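Local coordinates for protein motility-associated killing factor MakB (Vibrio cholerae serotype O1, PDB 6W1W) that forms one component of a tripartite cytotoxin related in structure to alpha-pore-forming toxins and probably takes part in membrane pore formation, at residues G168-S171 / Q172-S176; A179-A183 / A184-A188; S230-K233 / E234-Q237; T247-S250 / E251-A255; A256-T259 / K260-Q264. All coordinates share one frame; numbering follows the deposited sequence.

Contact 1 of 5, residues G168-S171 / Q172-S176; sequences GSLS and QSIAS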
loop_
_atom_site.group_PDB
_atom_site.type_symbol
_atom_site.label_atom_id
_atom_site.label_comp_id
_atom_site.label_asym_id
_atom_site.label_seq_id
_atom_site.Cartn_x
_atom_site.Cartn_y
_atom_site.Cartn_z
ATOM N N GLY A 168 6.379 14.095 -13.608
ATOM C CA GLY A 168 6.247 13.929 -12.172
ATOM C C GLY A 168 5.251 14.881 -11.552
ATOM O O GLY A 168 4.614 14.551 -10.546
ATOM N N SER A 169 5.105 16.074 -12.127
ATOM C CA SER A 169 4.067 16.987 -11.658
ATOM C C SER A 169 2.685 16.498 -12.076
ATOM O O SER A 169 1.743 16.517 -11.275
ATOM C CB SER A 169 4.331 18.395 -12.187
ATOM O OG SER A 169 3.601 19.364 -11.456
ATOM N N LEU A 170 2.553 16.037 -13.325
ATOM C CA LEU A 170 1.295 15.452 -13.778
ATOM C C LEU A 170 0.876 14.275 -12.903
ATOM O O LEU A 170 -0.299 14.150 -12.544
ATOM C CB LEU A 170 1.419 15.024 -15.242
ATOM C CG LEU A 170 0.342 14.116 -15.850
ATOM C CD1 LEU A 170 -1.043 14.716 -15.700
ATOM C CD2 LEU A 170 0.641 13.832 -17.320
ATOM N N SER A 171 1.820 13.399 -12.550
ATOM C CA SER A 171 1.457 12.232 -11.753
ATOM C C SER A 171 1.055 12.633 -10.337
ATOM O O SER A 171 0.149 12.030 -9.750
ATOM C CB SER A 171 2.606 11.221 -11.739
ATOM O OG SER A 171 2.231 10.021 -11.074
ATOM N N GLN A 172 1.692 13.666 -9.781
ATOM C CA GLN A 172 1.390 14.084 -8.415
ATOM C C GLN A 172 0.082 14.860 -8.302
ATOM O O GLN A 172 -0.547 14.834 -7.237
ATOM C CB GLN A 172 2.531 14.926 -7.844
ATOM C CG GLN A 172 2.376 15.230 -6.361
ATOM C CD GLN A 172 3.513 16.061 -5.813
ATOM O OE1 GLN A 172 3.296 17.042 -5.103
ATOM N NE2 GLN A 172 4.739 15.669 -6.137
ATOM N N SER A 173 -0.347 15.549 -9.364
ATOM C CA SER A 173 -1.621 16.258 -9.299
ATOM C C SER A 173 -2.800 15.300 -9.436
ATOM O O SER A 173 -3.840 15.510 -8.797
ATOM C CB SER A 173 -1.684 17.366 -10.360
ATOM O OG SER A 173 -1.909 16.859 -11.663
ATOM N N ILE A 174 -2.657 14.240 -10.238
ATOM C CA ILE A 174 -3.661 13.183 -10.243
ATOM C C ILE A 174 -3.679 12.460 -8.905
ATOM O O ILE A 174 -4.705 11.889 -8.515
ATOM C CB ILE A 174 -3.415 12.193 -11.401
ATOM C CG1 ILE A 174 -3.337 12.941 -12.734
ATOM C CG2 ILE A 174 -4.508 11.129 -11.461
ATOM C CD1 ILE A 174 -3.235 12.038 -13.954
ATOM N N ALA A 175 -2.563 12.482 -8.175
ATOM C CA ALA A 175 -2.522 11.840 -6.869
ATOM C C ALA A 175 -3.235 12.672 -5.812
ATOM O O ALA A 175 -3.693 12.124 -4.805
ATOM C CB ALA A 175 -1.072 11.592 -6.456
ATOM N N SER A 176 -3.336 13.990 -6.015
ATOM C CA SER A 176 -4.005 14.833 -5.028
ATOM C C SER A 176 -5.510 14.604 -5.019
ATOM O O SER A 176 -6.147 14.747 -3.969
ATOM C CB SER A 176 -3.694 16.304 -5.293
ATOM O OG SER A 176 -2.313 16.564 -5.100
#
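Leu170 and Ile174 form the apolar part of this local contact, one turn apart on helix 157-176. Their side chains lie side by side and point the same way, with Leu170 CD1 3.9 Å from Ile174 CD1. Ile174 CG1 stands anti to its own carbonyl carbon (chi1 -54°), which carries the ethyl arm back along the helix to meet CD1 of the leucine. Branched aliphatic residues suit this buried stripe because they fill it without bringing in polar groups that would need partners.

The side-chain hydrogen bond between the two segments comes from Ser173. Its OG donates to Leu170 O at 3.3 Å, and Ile174 N reaches the same Leu170 O at 3.3 Å from the same face of the carbonyl plane. One oxygen thus takes two donors, and a serine is short enough to turn its hydroxyl back onto the preceding turn.

Backbone bonds supply the rest: Gln172 N to Gly168 O at 3.1 Å and Ser173 N to Ser169 O at 3.0 Å, while Ala175 N to Ser171 O is weak. The long, extended Gln172 carries its amide out from the helix.

Helix 233-245 packs on the buried face. Its Val235 touches Ser173 and Ile174; its Asp238 touches Ser169 and Leu170 and is a second, weak partner of Ser173 OG, competing with Leu170 O for the hydroxyl's one proton.

Contact 2 of 5, residues A179-A183 / A184-A188; sequences ANVTA and AQLRA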
loop_
_atom_site.group_PDB
_atom_site.type_symbol
_atom_site.label_atom_id
_atom_site.label_comp_id
_atom_site.label_asym_id
_atom_site.label_seq_id
_atom_site.Cartn_x
_atom_site.Cartn_y
_atom_site.Cartn_z
ATOM N N ALA A 179 -8.736 10.199 -2.385
ATOM C CA ALA A 179 -9.206 10.291 -1.011
ATOM C C ALA A 179 -8.185 9.711 -0.041
ATOM O O ALA A 179 -7.464 8.757 -0.352
ATOM C CB ALA A 179 -10.531 9.544 -0.853
ATOM N N ASN A 180 -8.134 10.292 1.152
ATOM C CA ASN A 180 -7.318 9.763 2.235
ATOM C C ASN A 180 -8.122 8.734 3.021
ATOM O O ASN A 180 -9.288 8.970 3.353
ATOM C CB ASN A 180 -6.842 10.886 3.157
ATOM C CG ASN A 180 -5.715 11.695 2.549
ATOM O OD1 ASN A 180 -4.897 11.170 1.793
ATOM N ND2 ASN A 180 -5.665 12.982 2.878
ATOM N N VAL A 181 -7.498 7.597 3.306
ATOM C CA VAL A 181 -8.141 6.521 4.050
ATOM C C VAL A 181 -7.807 6.705 5.527
ATOM O O VAL A 181 -6.648 6.570 5.932
ATOM C CB VAL A 181 -7.698 5.144 3.543
ATOM C CG1 VAL A 181 -8.741 4.093 3.894
ATOM C CG2 VAL A 181 -7.440 5.185 2.036
ATOM N N THR A 182 -8.816 7.025 6.330
ATOM C CA THR A 182 -8.661 7.221 7.766
ATOM C C THR A 182 -9.503 6.199 8.524
ATOM O O THR A 182 -10.188 5.362 7.931
ATOM C CB THR A 182 -9.048 8.647 8.169
ATOM O OG1 THR A 182 -10.472 8.789 8.105
ATOM C CG2 THR A 182 -8.394 9.656 7.236
ATOM N N ALA A 183 -9.446 6.282 9.857
ATOM C CA ALA A 183 -10.188 5.382 10.737
ATOM C C ALA A 183 -11.631 5.828 10.948
ATOM O O ALA A 183 -12.553 5.003 10.887
ATOM C CB ALA A 183 -9.479 5.265 12.089
ATOM N N ALA A 184 -11.849 7.123 11.201
ATOM C CA ALA A 184 -13.210 7.624 11.367
ATOM C C ALA A 184 -14.033 7.421 10.105
ATOM O O ALA A 184 -15.251 7.215 10.179
ATOM C CB ALA A 184 -13.189 9.102 11.754
ATOM N N GLN A 185 -13.386 7.472 8.940
ATOM C CA GLN A 185 -14.086 7.180 7.695
ATOM C C GLN A 185 -14.520 5.721 7.642
ATOM O O GLN A 185 -15.701 5.420 7.435
ATOM C CB GLN A 185 -13.195 7.521 6.500
ATOM C CG GLN A 185 -13.071 9.011 6.230
ATOM C CD GLN A 185 -14.413 9.663 5.967
ATOM O OE1 GLN A 185 -14.992 9.502 4.890
ATOM N NE2 GLN A 185 -14.924 10.393 6.955
ATOM N N LEU A 186 -13.571 4.802 7.848
ATOM C CA LEU A 186 -13.863 3.376 7.730
ATOM C C LEU A 186 -14.820 2.904 8.820
ATOM O O LEU A 186 -15.721 2.098 8.554
ATOM C CB LEU A 186 -12.561 2.578 7.768
ATOM C CG LEU A 186 -11.646 2.718 6.547
ATOM C CD1 LEU A 186 -10.245 2.211 6.859
ATOM C CD2 LEU A 186 -12.235 1.977 5.354
ATOM N N ARG A 187 -14.642 3.389 10.053
ATOM C CA ARG A 187 -15.552 3.001 11.127
ATOM C C ARG A 187 -16.976 3.464 10.843
ATOM O O ARG A 187 -17.938 2.765 11.187
ATOM C CB ARG A 187 -15.057 3.547 12.470
ATOM C CG ARG A 187 -16.032 3.330 13.628
ATOM C CD ARG A 187 -15.350 3.376 14.995
ATOM N NE ARG A 187 -14.300 4.391 15.068
ATOM C CZ ARG A 187 -13.773 4.841 16.203
ATOM N NH1 ARG A 187 -12.817 5.762 16.177
ATOM N NH2 ARG A 187 -14.210 4.380 17.367
ATOM N N ALA A 188 -17.131 4.616 10.189
ATOM C CA ALA A 188 -18.445 5.159 9.868
ATOM C C ALA A 188 -19.138 4.427 8.725
ATOM O O ALA A 188 -20.280 4.771 8.396
ATOM C CB ALA A 188 -18.327 6.645 9.523
#
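Thr182 is the N-cap of the short helix 183-187, and its hydroxyl meets Gln185 three residues on. Thr182 OG1 accepts a weak capping bond from Gln185 N at 3.3 Å, standing in for the carbonyl that an earlier helical turn would have offered. The hydroxyl can do this because chi1 of 73° holds OG1 between the backbone N and the carbonyl carbon. The same oxygen lies 3.2 Å from Gln185 CG, where the two side chains cross obliquely before the glutamine bends at chi2 and turns its amide aside.

Threonine is well suited to such a cap, its beta-hydroxyl being short and held close to the backbone. The turn that it opens is built from Thr182 O, which takes a weak bond from Leu186 N at 3.4 Å, and from Ala183 O, which takes a nearly straight one from Arg187 N at 2.8 Å (169° at the hydrogen).

Just ahead of the cap, Val181 CG1 touches Leu186 CD1 at 3.8 Å, so that a loop residue and a helix residue share an apolar patch. The buried Leu186 also packs on Tyr20 of helix 9-35 and on Phe329 and Ile333 of helix 316-333. Arg187, extending from the exposed side of the turn, places NH1 in a salt bridge with Asp10 OD1.

Contact 3 of 5, residues S230-K233 / E234-Q237; sequences SSAK and EVQQ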
loop_
_atom_site.group_PDB
_atom_site.type_symbol
_atom_site.label_atom_id
_atom_site.label_comp_id
_atom_site.label_asym_id
_atom_site.label_seq_id
_atom_site.Cartn_x
_atom_site.Cartn_y
_atom_site.Cartn_z
ATOM N N SER A 230 -11.114 14.448 -15.072
ATOM C CA SER A 230 -11.453 15.310 -16.200
ATOM C C SER A 230 -11.804 16.723 -15.746
ATOM O O SER A 230 -11.526 17.690 -16.460
ATOM C CB SER A 230 -12.601 14.698 -17.005
ATOM O OG SER A 230 -13.631 14.232 -16.157
ATOM N N SER A 231 -12.383 16.860 -14.554
ATOM C CA SER A 231 -12.758 18.153 -13.995
ATOM C C SER A 231 -11.649 18.804 -13.178
ATOM O O SER A 231 -11.855 19.897 -12.644
ATOM C CB SER A 231 -14.001 18.006 -13.120
ATOM O OG SER A 231 -13.694 18.251 -11.755
ATOM N N ALA A 232 -10.493 18.164 -13.045
ATOM C CA ALA A 232 -9.358 18.780 -12.373
ATOM C C ALA A 232 -8.614 19.648 -13.379
ATOM O O ALA A 232 -8.210 19.162 -14.442
ATOM C CB ALA A 232 -8.434 17.720 -11.780
ATOM N N LYS A 233 -8.442 20.931 -13.053
ATOM C CA LYS A 233 -7.765 21.852 -13.961
ATOM C C LYS A 233 -6.250 21.787 -13.840
ATOM O O LYS A 233 -5.547 22.048 -14.824
ATOM C CB LYS A 233 -8.241 23.289 -13.730
ATOM C CG LYS A 233 -7.840 23.874 -12.388
ATOM C CD LYS A 233 -8.287 25.322 -12.276
ATOM C CE LYS A 233 -9.790 25.446 -12.447
ATOM N NZ LYS A 233 -10.527 24.672 -11.410
ATOM N N GLU A 234 -5.722 21.450 -12.663
ATOM C CA GLU A 234 -4.280 21.257 -12.551
ATOM C C GLU A 234 -3.804 20.140 -13.468
ATOM O O GLU A 234 -2.739 20.249 -14.087
ATOM C CB GLU A 234 -3.889 20.952 -11.106
ATOM C CG GLU A 234 -4.136 22.090 -10.140
ATOM C CD GLU A 234 -3.682 21.758 -8.733
ATOM O OE1 GLU A 234 -3.197 20.623 -8.514
ATOM O OE2 GLU A 234 -3.813 22.634 -7.849
ATOM N N VAL A 235 -4.584 19.060 -13.573
ATOM C CA VAL A 235 -4.221 17.961 -14.464
ATOM C C VAL A 235 -4.142 18.449 -15.904
ATOM O O VAL A 235 -3.229 18.080 -16.653
ATOM C CB VAL A 235 -5.220 16.798 -14.315
ATOM C CG1 VAL A 235 -4.903 15.695 -15.316
ATOM C CG2 VAL A 235 -5.208 16.263 -12.894
ATOM N N GLN A 236 -5.090 19.292 -16.313
ATOM C CA GLN A 236 -5.086 19.807 -17.675
ATOM C C GLN A 236 -3.989 20.837 -17.916
ATOM O O GLN A 236 -3.583 21.030 -19.067
ATOM C CB GLN A 236 -6.452 20.401 -18.011
ATOM C CG GLN A 236 -7.427 19.401 -18.610
ATOM C CD GLN A 236 -7.012 18.938 -19.996
ATOM O OE1 GLN A 236 -6.087 19.487 -20.603
ATOM N NE2 GLN A 236 -7.698 17.921 -20.507
ATOM N N GLN A 237 -3.495 21.491 -16.864
ATOM C CA GLN A 237 -2.386 22.429 -17.022
ATOM C C GLN A 237 -1.047 21.712 -17.103
ATOM O O GLN A 237 -0.127 22.197 -17.776
ATOM C CB GLN A 237 -2.371 23.439 -15.872
ATOM C CG GLN A 237 -3.569 24.387 -15.856
ATOM C CD GLN A 237 -3.610 25.257 -14.611
ATOM O OE1 GLN A 237 -2.584 25.491 -13.968
ATOM N NE2 GLN A 237 -4.798 25.734 -14.263
#
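Ala232 and Val235 meet where the chain leaves the loop after helix 225-230 and winds into the opening turn of helix 233-245. This is a local contact at the beginning of a helix, and most of it lies at the protein surface.

The apolar part is a single small pairing. Ala232 CB points toward the helix and comes within 3.7 Å of Val235 CG2. Val235 CG2 is anti to its own carbonyl carbon, while CG1 is anti to the backbone N (chi1 176°), and the placing of CG2 brings that methyl back to the loop. Alanine suits the place because its one methyl can sit close beside the turn. Valine, the buried residue of the group, also packs its branched side chain on helix 157-176, touching Leu170. Its neighbour Glu234 is exposed, and OE1 of its carboxylate rests against Ser173 CB of helix 157-176.

The hydrogen bonding across the contact comes from the backbone. Gln237 N donates to Lys233 O at 2.9 Å, with 137° at the hydrogen and the donor tilted 21° from the carbonyl plane.

Polar side chains line the outer face, where long flexible residues are readily accommodated. Lys233 and Gln237 lie side by side and point the same way, in van der Waals contact. Lys233 CG sits between its own backbone N and carbonyl carbon, which sets the methylenes beside the glutamine amide; the bends at chi3 and chi4 then turn the ammonium end away from Gln237. Gln237 NE2 lies 4.0 Å from both CG and CD of Lys233, and Gln237 CG comes within 3.2 Å of Lys233 O.

Contact 4 of 5, residues T247-S250 / E251-A255; sequences TLAS and EEAQA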
loop_
_atom_site.group_PDB
_atom_site.type_symbol
_atom_site.label_atom_id
_atom_site.label_comp_id
_atom_site.label_asym_id
_atom_site.label_seq_id
_atom_site.Cartn_x
_atom_site.Cartn_y
_atom_site.Cartn_z
ATOM N N THR A 247 8.214 18.782 -27.535
ATOM C CA THR A 247 8.460 19.213 -28.899
ATOM C C THR A 247 9.793 19.922 -29.056
ATOM O O THR A 247 10.194 20.212 -30.187
ATOM C CB THR A 247 7.329 20.137 -29.377
ATOM O OG1 THR A 247 7.238 21.277 -28.509
ATOM C CG2 THR A 247 5.991 19.394 -29.388
ATOM N N LEU A 248 10.488 20.198 -27.955
ATOM C CA LEU A 248 11.785 20.849 -27.984
ATOM C C LEU A 248 12.945 19.867 -27.897
ATOM O O LEU A 248 14.100 20.285 -28.029
ATOM C CB LEU A 248 11.879 21.862 -26.837
ATOM C CG LEU A 248 10.594 22.668 -26.625
ATOM C CD1 LEU A 248 10.637 23.394 -25.294
ATOM C CD2 LEU A 248 10.375 23.644 -27.772
ATOM N N ALA A 249 12.665 18.582 -27.695
ATOM C CA ALA A 249 13.682 17.568 -27.472
ATOM C C ALA A 249 13.618 16.502 -28.559
ATOM O O ALA A 249 12.583 16.295 -29.198
ATOM C CB ALA A 249 13.516 16.913 -26.093
ATOM N N SER A 250 14.744 15.818 -28.749
ATOM C CA SER A 250 14.857 14.770 -29.751
ATOM C C SER A 250 14.129 13.501 -29.300
ATOM O O SER A 250 13.660 13.382 -28.163
ATOM C CB SER A 250 16.325 14.465 -30.036
ATOM O OG SER A 250 17.012 14.161 -28.834
ATOM N N GLU A 251 14.052 12.534 -30.218
ATOM C CA GLU A 251 13.297 11.312 -29.953
ATOM C C GLU A 251 13.846 10.569 -28.740
ATOM O O GLU A 251 13.094 10.209 -27.827
ATOM C CB GLU A 251 13.315 10.409 -31.184
ATOM C CG GLU A 251 12.480 10.917 -32.343
ATOM C CD GLU A 251 11.451 9.901 -32.792
ATOM O OE1 GLU A 251 11.262 8.896 -32.071
ATOM O OE2 GLU A 251 10.837 10.107 -33.861
ATOM N N GLU A 252 15.159 10.324 -28.717
ATOM C CA GLU A 252 15.753 9.617 -27.588
ATOM C C GLU A 252 15.630 10.425 -26.304
ATOM O O GLU A 252 15.309 9.873 -25.244
ATOM C CB GLU A 252 17.219 9.293 -27.876
ATOM C CG GLU A 252 17.427 8.100 -28.793
ATOM C CD GLU A 252 18.839 7.552 -28.721
ATOM O OE1 GLU A 252 19.498 7.733 -27.672
ATOM O OE2 GLU A 252 19.290 6.936 -29.710
ATOM N N ALA A 253 15.878 11.735 -26.382
ATOM C CA ALA A 253 15.805 12.583 -25.199
ATOM C C ALA A 253 14.421 12.547 -24.565
ATOM O O ALA A 253 14.298 12.597 -23.335
ATOM C CB ALA A 253 16.192 14.017 -25.560
ATOM N N GLN A 254 13.369 12.459 -25.380
ATOM C CA GLN A 254 12.030 12.301 -24.822
ATOM C C GLN A 254 11.909 10.979 -24.078
ATOM O O GLN A 254 11.447 10.940 -22.931
ATOM C CB GLN A 254 10.977 12.394 -25.925
ATOM C CG GLN A 254 10.738 13.801 -26.448
ATOM C CD GLN A 254 9.833 13.813 -27.664
ATOM O OE1 GLN A 254 8.654 13.460 -27.581
ATOM N NE2 GLN A 254 10.386 14.203 -28.807
ATOM N N ALA A 255 12.333 9.884 -24.718
ATOM C CA ALA A 255 12.297 8.578 -24.065
ATOM C C ALA A 255 13.183 8.558 -22.830
ATOM O O ALA A 255 12.835 7.936 -21.818
ATOM C CB ALA A 255 12.727 7.485 -25.041
#
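Gln254 reaches back over the residues that precede its helix, Ala249 and Ser250. Its CB lies 3.6 Å from Ser250 O, the oxygen that also accepts the backbone bond from Gln254 N at 2.9 Å. CG follows, anti to Gln254's own carbonyl carbon (chi1 -74°), and passes Ser250 O at 3.4 Å. The chain runs on extended, placing CD 3.9 Å from Ser250 O and 4.0 Å from Ala249 O. There NE2 donates to Ala249 O at 3.1 Å, from above the carbonyl plane, and makes a weak second bond to Ser250 O. The other end of the amide, OE1, accepts from Val204 N, so this buried glutamine has both polar atoms satisfied and joins three backbone groups, a task suited to a long amide.

Small residues pack beside it. Ala249 CB meets Ala253 CB at 4.0 Å, and Ser250 OG lies 3.4 Å from Ala253 CB while its hydrogen bond goes to Glu156 OE1. Ala249 packs also on Ile163, and Ala253 on Met160, both of helix 157-176.

Ser250 is the N-cap of helix 251-270, and the whole is a helix start whose fourth residue reaches back to the incoming loop by its side chain.

Contact 5 of 5, residues A256-T259 / K260-Q264; sequences AAIT and KAIIQ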
loop_
_atom_site.group_PDB
_atom_site.type_symbol
_atom_site.label_atom_id
_atom_site.label_comp_id
_atom_site.label_asym_id
_atom_site.label_seq_id
_atom_site.Cartn_x
_atom_site.Cartn_y
_atom_site.Cartn_z
ATOM N N ALA A 256 14.335 9.228 -22.894
ATOM C CA ALA A 256 15.204 9.302 -21.725
ATOM C C ALA A 256 14.514 10.041 -20.587
ATOM O O ALA A 256 14.537 9.593 -19.433
ATOM C CB ALA A 256 16.525 9.979 -22.091
ATOM N N ALA A 257 13.868 11.166 -20.903
ATOM C CA ALA A 257 13.223 11.970 -19.870
ATOM C C ALA A 257 11.992 11.270 -19.305
ATOM O O ALA A 257 11.729 11.345 -18.098
ATOM C CB ALA A 257 12.861 13.341 -20.435
ATOM N N ILE A 258 11.228 10.583 -20.158
ATOM C CA ILE A 258 10.045 9.862 -19.690
ATOM C C ILE A 258 10.434 8.795 -18.673
ATOM O O ILE A 258 9.936 8.782 -17.539
ATOM C CB ILE A 258 9.279 9.252 -20.877
ATOM C CG1 ILE A 258 8.656 10.358 -21.735
ATOM C CG2 ILE A 258 8.225 8.259 -20.382
ATOM C CD1 ILE A 258 7.884 9.857 -22.941
ATOM N N THR A 259 11.347 7.892 -19.065
ATOM C CA THR A 259 11.685 6.734 -18.236
ATOM C C THR A 259 12.274 7.152 -16.894
ATOM O O THR A 259 11.993 6.527 -15.865
ATOM C CB THR A 259 12.655 5.812 -18.979
ATOM O OG1 THR A 259 13.811 6.554 -19.392
ATOM C CG2 THR A 259 11.989 5.201 -20.199
ATOM N N LYS A 260 13.095 8.204 -16.882
ATOM C CA LYS A 260 13.639 8.692 -15.619
ATOM C C LYS A 260 12.527 9.063 -14.642
ATOM O O LYS A 260 12.632 8.788 -13.442
ATOM C CB LYS A 260 14.570 9.874 -15.885
ATOM C CG LYS A 260 14.603 10.948 -14.812
ATOM C CD LYS A 260 15.333 10.497 -13.564
ATOM C CE LYS A 260 15.753 11.680 -12.710
ATOM N NZ LYS A 260 16.904 12.418 -13.308
ATOM N N ALA A 261 11.435 9.652 -15.140
ATOM C CA ALA A 261 10.342 10.057 -14.259
ATOM C C ALA A 261 9.508 8.871 -13.785
ATOM O O ALA A 261 9.028 8.874 -12.646
ATOM C CB ALA A 261 9.449 11.079 -14.961
ATOM N N ILE A 262 9.323 7.855 -14.632
ATOM C CA ILE A 262 8.623 6.647 -14.195
ATOM C C ILE A 262 9.403 5.951 -13.083
ATOM O O ILE A 262 8.825 5.511 -12.080
ATOM C CB ILE A 262 8.379 5.707 -15.388
ATOM C CG1 ILE A 262 7.818 6.496 -16.567
ATOM C CG2 ILE A 262 7.423 4.588 -14.998
ATOM C CD1 ILE A 262 6.506 7.177 -16.263
ATOM N N ILE A 263 10.727 5.843 -13.238
ATOM C CA ILE A 263 11.553 5.298 -12.165
ATOM C C ILE A 263 11.466 6.186 -10.932
ATOM O O ILE A 263 11.312 5.699 -9.804
ATOM C CB ILE A 263 13.011 5.117 -12.641
ATOM C CG1 ILE A 263 13.234 3.703 -13.185
ATOM C CG2 ILE A 263 14.009 5.404 -11.517
ATOM C CD1 ILE A 263 12.563 3.433 -14.506
ATOM N N GLN A 264 11.526 7.506 -11.131
ATOM C CA GLN A 264 11.505 8.439 -10.009
ATOM C C GLN A 264 10.216 8.326 -9.200
ATOM O O GLN A 264 10.226 8.551 -7.984
ATOM C CB GLN A 264 11.702 9.867 -10.517
ATOM C CG GLN A 264 11.844 10.909 -9.425
ATOM C CD GLN A 264 12.911 10.557 -8.415
ATOM O OE1 GLN A 264 12.610 10.238 -7.266
ATOM N NE2 GLN A 264 14.169 10.615 -8.838
#
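Lys260 opens the second segment and bonds back to Ala256: Lys260 N donates to Ala256 O at 3.2 Å, and Lys260 CB rests 3.6 Å from the same oxygen. The lysine then bends at chi2 and chi4 and runs out to a cation-pi contact with Trp150, a place where a long, charged chain can leave the core.

Ala261 N makes weak bonds to both Ala257 O and Ile258 O, and its lone methyl leaves room for close packing against another helix. Ile262 N donates to Ile258 O at 3.1 Å in the carbonyl plane. Ile262 CG1 lies 3.3 Å from that oxygen and 4.2 Å from Ile258 CG2, so two buried isoleucines extend one apolar stripe.

Ile263 N bonds almost straight to Thr259 O at 3.0 Å. With chi2 at 71° the isoleucine folds CD1 back to 3.4 Å from Thr259 O. Thr259 OG1 is satisfied within the helix, by Ala255 O.

Around this stretch of helix 251-270, Ile258 and Ile262 face Tyr201 of strand 193-203 and Leu212 of strand 209-220. Ala257 and Ala261 pack on Ile163 and Ile167 respectively, both of helix 157-176, and Ile263 on Leu142 and Ile146 of helix 100-151.

How the contacts relate
From the N terminus onward the five contacts stand in series; each is local, none closes a long loop, and none nests within or crosses another. Contact 1 lies near the end of helix 157-176, and contact 2 starts the short helix that follows, with centres about 22 Å apart. After strands 193-203 and 209-220, contact 3 opens helix 233-245 and packs directly on contact 1, joining two helices distant in sequence. Contacts 4 and 5 divide the first part of helix 251-270, the former at its beginning and the latter farther along. Contact 5 comes within about 5 Å of contact 1 at the nearest atoms, without touching.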